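Local atomic coordinates of putative immunoglobulin-blocking virulence protein (Mycoplasma mycoides subsp. capri, PDB entry 7ADK), a protein that probably helps the mycoplasma evade host antibodies by blocking immunoglobulin, acting together with a partner lipoprotein with which it forms a two-chain assembly. Residues 392-397 against 425-430; 420-425 against 451-456. All blocks are in the same frame, centred on the assembly; numbering follows the deposited sequence.

Interaction 1 of 2, residues 392-397 against 425-430; sequences ASDGIR and NDEAYR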
# COMPACT_ATOMS: atom_id res chain seq x y z
N ALA A 392 15.22 29.50 16.07
CA ALA A 392 15.43 28.08 16.34
C ALA A 392 14.41 27.16 15.64
O ALA A 392 14.70 25.99 15.36
CB ALA A 392 15.43 27.88 17.85
N SER A 393 13.21 27.66 15.34
CA SER A 393 12.16 26.95 14.61
C SER A 393 12.36 26.91 13.09
O SER A 393 11.65 26.16 12.42
CB SER A 393 10.82 27.58 14.96
OG SER A 393 10.82 28.96 14.65
N ASP A 394 13.30 27.66 12.52
CA ASP A 394 13.48 27.76 11.07
C ASP A 394 14.20 26.56 10.42
O ASP A 394 14.28 26.50 9.19
CB ASP A 394 14.12 29.11 10.73
CG ASP A 394 13.16 30.30 10.96
OD1 ASP A 394 11.93 30.12 10.91
OD2 ASP A 394 13.63 31.45 11.17
N GLY A 395 14.67 25.58 11.19
CA GLY A 395 15.16 24.30 10.66
C GLY A 395 16.60 24.29 10.16
O GLY A 395 17.02 23.37 9.47
N ILE A 396 17.34 25.36 10.46
CA ILE A 396 18.78 25.54 10.23
C ILE A 396 19.47 25.34 11.59
O ILE A 396 19.06 25.96 12.56
CB ILE A 396 19.03 26.97 9.68
CG1 ILE A 396 18.47 27.17 8.26
CG2 ILE A 396 20.52 27.34 9.68
CD1 ILE A 396 18.13 28.60 7.92
N ARG A 397 20.51 24.51 11.67
CA ARG A 397 21.35 24.31 12.87
C ARG A 397 22.84 24.25 12.54
O ARG A 397 23.22 23.70 11.51
CB ARG A 397 20.95 23.04 13.60
CG ARG A 397 19.76 23.18 14.54
CD ARG A 397 19.56 21.88 15.32
NE ARG A 397 20.72 21.61 16.20
CZ ARG A 397 21.57 20.61 16.15
NH1 ARG A 397 22.56 20.63 16.98
NH2 ARG A 397 21.50 19.62 15.32
N ASN A 425 11.28 21.59 6.42
CA ASN A 425 10.90 22.98 6.70
C ASN A 425 10.93 23.79 5.39
O ASN A 425 11.68 23.48 4.47
CB ASN A 425 11.91 23.51 7.73
CG ASN A 425 11.46 24.73 8.50
OD1 ASN A 425 11.17 25.78 7.95
ND2 ASN A 425 11.38 24.62 9.80
N ASP A 426 10.24 24.92 5.34
CA ASP A 426 10.13 25.72 4.12
C ASP A 426 10.94 27.02 4.22
O ASP A 426 11.28 27.59 3.19
CB ASP A 426 8.65 25.96 3.77
CG ASP A 426 7.92 24.69 3.34
OD1 ASP A 426 8.45 23.93 2.51
OD2 ASP A 426 6.80 24.43 3.82
N GLU A 427 11.35 27.43 5.42
CA GLU A 427 12.37 28.46 5.61
C GLU A 427 13.77 27.90 5.33
O GLU A 427 14.50 28.45 4.50
CB GLU A 427 12.27 29.06 7.01
CG GLU A 427 13.25 30.20 7.29
CD GLU A 427 12.97 31.52 6.57
OE1 GLU A 427 12.10 31.59 5.67
OE2 GLU A 427 13.63 32.52 6.91
N ALA A 428 14.14 26.76 5.91
CA ALA A 428 15.42 26.11 5.61
C ALA A 428 15.56 25.76 4.12
O ALA A 428 16.64 25.94 3.56
CB ALA A 428 15.60 24.85 6.45
N TYR A 429 14.51 25.31 3.44
CA TYR A 429 14.59 25.04 2.00
C TYR A 429 14.76 26.34 1.19
O TYR A 429 15.68 26.43 0.39
CB TYR A 429 13.40 24.20 1.55
CG TYR A 429 13.45 23.80 0.09
CD1 TYR A 429 14.44 22.92 -0.35
CD2 TYR A 429 12.51 24.32 -0.82
CE1 TYR A 429 14.49 22.53 -1.70
CE2 TYR A 429 12.56 23.93 -2.17
CZ TYR A 429 13.55 23.04 -2.62
OH TYR A 429 13.58 22.65 -3.91
N ARG A 430 13.94 27.36 1.45
CA ARG A 430 14.04 28.71 0.85
C ARG A 430 15.44 29.32 1.02
O ARG A 430 15.99 29.87 0.07
CB ARG A 430 12.97 29.60 1.50
CG ARG A 430 13.06 31.09 1.17
CD ARG A 430 12.07 31.89 2.02
NE ARG A 430 12.36 33.34 1.94
CZ ARG A 430 12.84 34.13 2.88
NH1 ARG A 430 13.05 33.76 4.10
NH2 ARG A 430 13.13 35.36 2.60

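Interaction 2 of 2, residues 420-425 against 451-456; sequences DLDVSN and IKNMGE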
# COMPACT_ATOMS: atom_id res chain seq x y z
N ASP A 420 23.43 21.51 9.63
CA ASP A 420 22.21 20.70 9.62
C ASP A 420 21.08 21.53 8.99
O ASP A 420 20.71 22.59 9.49
CB ASP A 420 21.97 20.24 11.08
CG ASP A 420 20.56 19.78 11.51
OD1 ASP A 420 19.64 19.64 10.69
OD2 ASP A 420 20.39 19.52 12.73
N LEU A 421 20.55 21.08 7.84
CA LEU A 421 19.44 21.69 7.11
C LEU A 421 18.27 20.70 7.01
O LEU A 421 18.30 19.78 6.19
CB LEU A 421 19.91 22.11 5.70
CG LEU A 421 20.79 23.37 5.67
CD1 LEU A 421 21.60 23.44 4.39
CD2 LEU A 421 19.94 24.62 5.75
N ASP A 422 17.22 20.91 7.80
CA ASP A 422 15.98 20.15 7.71
C ASP A 422 15.09 20.71 6.59
O ASP A 422 14.26 21.58 6.82
CB ASP A 422 15.25 20.12 9.05
CG ASP A 422 13.90 19.39 8.98
OD1 ASP A 422 13.65 18.63 8.01
OD2 ASP A 422 13.08 19.56 9.90
N VAL A 423 15.25 20.22 5.37
CA VAL A 423 14.55 20.73 4.19
C VAL A 423 13.10 20.26 4.09
O VAL A 423 12.41 20.60 3.13
CB VAL A 423 15.35 20.52 2.90
CG1 VAL A 423 16.59 21.42 2.90
CG2 VAL A 423 15.79 19.07 2.69
N SER A 424 12.57 19.55 5.09
CA SER A 424 11.12 19.43 5.27
C SER A 424 10.49 20.73 5.76
O SER A 424 9.32 20.97 5.51
CB SER A 424 10.74 18.29 6.21
OG SER A 424 11.07 18.59 7.55
N ASN A 425 11.28 21.59 6.42
CA ASN A 425 10.90 22.98 6.70
C ASN A 425 10.93 23.79 5.39
O ASN A 425 11.68 23.48 4.47
CB ASN A 425 11.91 23.51 7.73
CG ASN A 425 11.46 24.73 8.50
OD1 ASN A 425 11.17 25.78 7.95
ND2 ASN A 425 11.38 24.62 9.80
N ILE A 451 21.82 17.24 4.89
CA ILE A 451 20.55 17.65 4.29
C ILE A 451 19.51 16.60 4.67
O ILE A 451 19.62 15.46 4.23
CB ILE A 451 20.68 17.83 2.77
CG1 ILE A 451 21.92 18.61 2.28
CG2 ILE A 451 19.41 18.46 2.21
CD1 ILE A 451 22.06 20.06 2.73
N LYS A 452 18.52 16.96 5.48
CA LYS A 452 17.58 16.02 6.11
C LYS A 452 16.18 16.12 5.52
O LYS A 452 15.72 17.21 5.25
CB LYS A 452 17.52 16.20 7.62
CG LYS A 452 18.81 15.83 8.34
CD LYS A 452 18.79 16.18 9.82
CE LYS A 452 17.81 15.41 10.67
NZ LYS A 452 18.17 14.06 10.94
N ASN A 453 15.51 14.98 5.37
CA ASN A 453 14.14 14.86 4.87
C ASN A 453 13.96 15.30 3.41
O ASN A 453 12.96 15.92 3.06
CB ASN A 453 13.15 15.52 5.84
CG ASN A 453 13.21 15.00 7.25
OD1 ASN A 453 13.15 13.80 7.49
ND2 ASN A 453 13.35 15.86 8.22
N MET A 454 14.91 14.99 2.54
CA MET A 454 14.83 15.36 1.12
C MET A 454 13.65 14.64 0.47
O MET A 454 13.61 13.41 0.47
CB MET A 454 16.12 14.98 0.39
CG MET A 454 17.35 15.66 0.93
SD MET A 454 18.86 15.00 0.21
CE MET A 454 18.92 15.87 -1.36
N GLY A 455 12.69 15.38 -0.07
CA GLY A 455 11.51 14.80 -0.71
C GLY A 455 10.39 14.35 0.24
O GLY A 455 9.42 13.76 -0.22
N GLU A 456 10.48 14.60 1.54
CA GLU A 456 9.48 14.12 2.50
C GLU A 456 8.11 14.80 2.36
O GLU A 456 7.08 14.13 2.37
CB GLU A 456 10.06 14.28 3.92
CG GLU A 456 9.22 13.63 5.02
CD GLU A 456 8.30 14.61 5.76
OE1 GLU A 456 8.82 15.52 6.43
OE2 GLU A 456 7.06 14.45 5.67

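Interaction 1 of 2, residues 392-397 against 425-430
Asp394 and Gly395, in the turn leading into strand 396-403, run past the first turn of helix 426-442, with CA of Asp394 5.6 Å from CA of Glu427 and CA of Gly395 5.4 Å from CA of Ala428. Asn425, at the N-cap position, works in two directions. Its OD1 accepts from Glu427 N at 3.0 Å, in the plane of the amide carbonyl, which is the capping bond; its ND2 reaches over to Ser393 O at 3.1 Å, a weak bond bent to 133°. With CG anti to the backbone N (chi1 -160°), the amide carbon of Asn425 sits against Asp394 O, 3.4 Å away. Glu427 and Asp394 lie side by side and point the same way, their carboxylate planes 51° apart, and touch through CG of Glu427 and CB and CG of Asp394. Two acids so close would probably repel, but each has a basic partner: Lys391 for Asp394, and Arg430, whose NH1 is 2.8 Å from Glu427 OE1 on the syn side. Next along the helix, CB of Ala428 packs against Asp394 O and Gly395 O and, 4.1 Å away, on CG1 of Ile396. Gly395, at positive phi, contributes only backbone. The whole is a side-chain N-cap packed against the turn before strand 396-403, which is antiparallel to strand 415-422, the strand running into the helix.

Interaction 2 of 2, residues 420-425 against 451-456
Leu421 and Ile451 lie side by side on one face of the sheet and meet through their CD1 atoms, 3.8 Å apart. CG2 of Val423 extends this apolar patch, 3.7 Å from CG2 of Ile451 and 4.1 Å from CG of Met454. The backbones pair as parallel strands: Lys452 N donates to Leu421 O at 2.9 Å, almost straight at 175°, and Lys452 O accepts from Val423 N in the carbonyl plane. On the opposite face, shared with Lys452, Asp422 OD1 takes three donors. Backbone N and OG of Ser424 come from its own segment, the N closing an Asx turn and OG approaching on the syn side at 2.6 Å. CG of Asp422, anti to the backbone N (chi1 177°), lies 3.7 Å from Asn453 ND2, the third donor, which meets OD1 from above the carboxylate plane at 2.8 Å and ties strand end to corner. At the outer edge OE1 of Glu456 rests 3.4 Å from CB of Ser424, while its OE2 bonds to Ser484 of the lipoprotein chain. Strands 415-422 and 448-454 belong to a beta-alpha-beta unit; helix 426-442 covers Leu421 and Val423 through Ser432, Ile436 and Tyr429, and strand 473-481 receives Ile451 and Met454 on Leu479.

Overall arrangement
The two interactions share Asn425 and have centres about 9 Å apart. Strand 415-422 lies between its sheet neighbours, antiparallel to strand 396-403 of interaction 1 and parallel to strand 448-454 of interaction 2. They also touch directly, Arg397 NH2 making a salt bridge to Asp420 OD2 at 2.8 Å and CG1 of Ile396 packing on CD2 of Leu421. Both are partly buried, but only interaction 1 has an exposed residue among those touching. It buries 249 Å² between a loop with the start of strand 396-403 and a helix N-terminus, through packing and one weak hydrogen bond, the cap being internal to 425-430. Interaction 2 buries 390 Å², joining strand hydrogen bonds to a buried apolar face, and its polar edge reaches the lipoprotein chain.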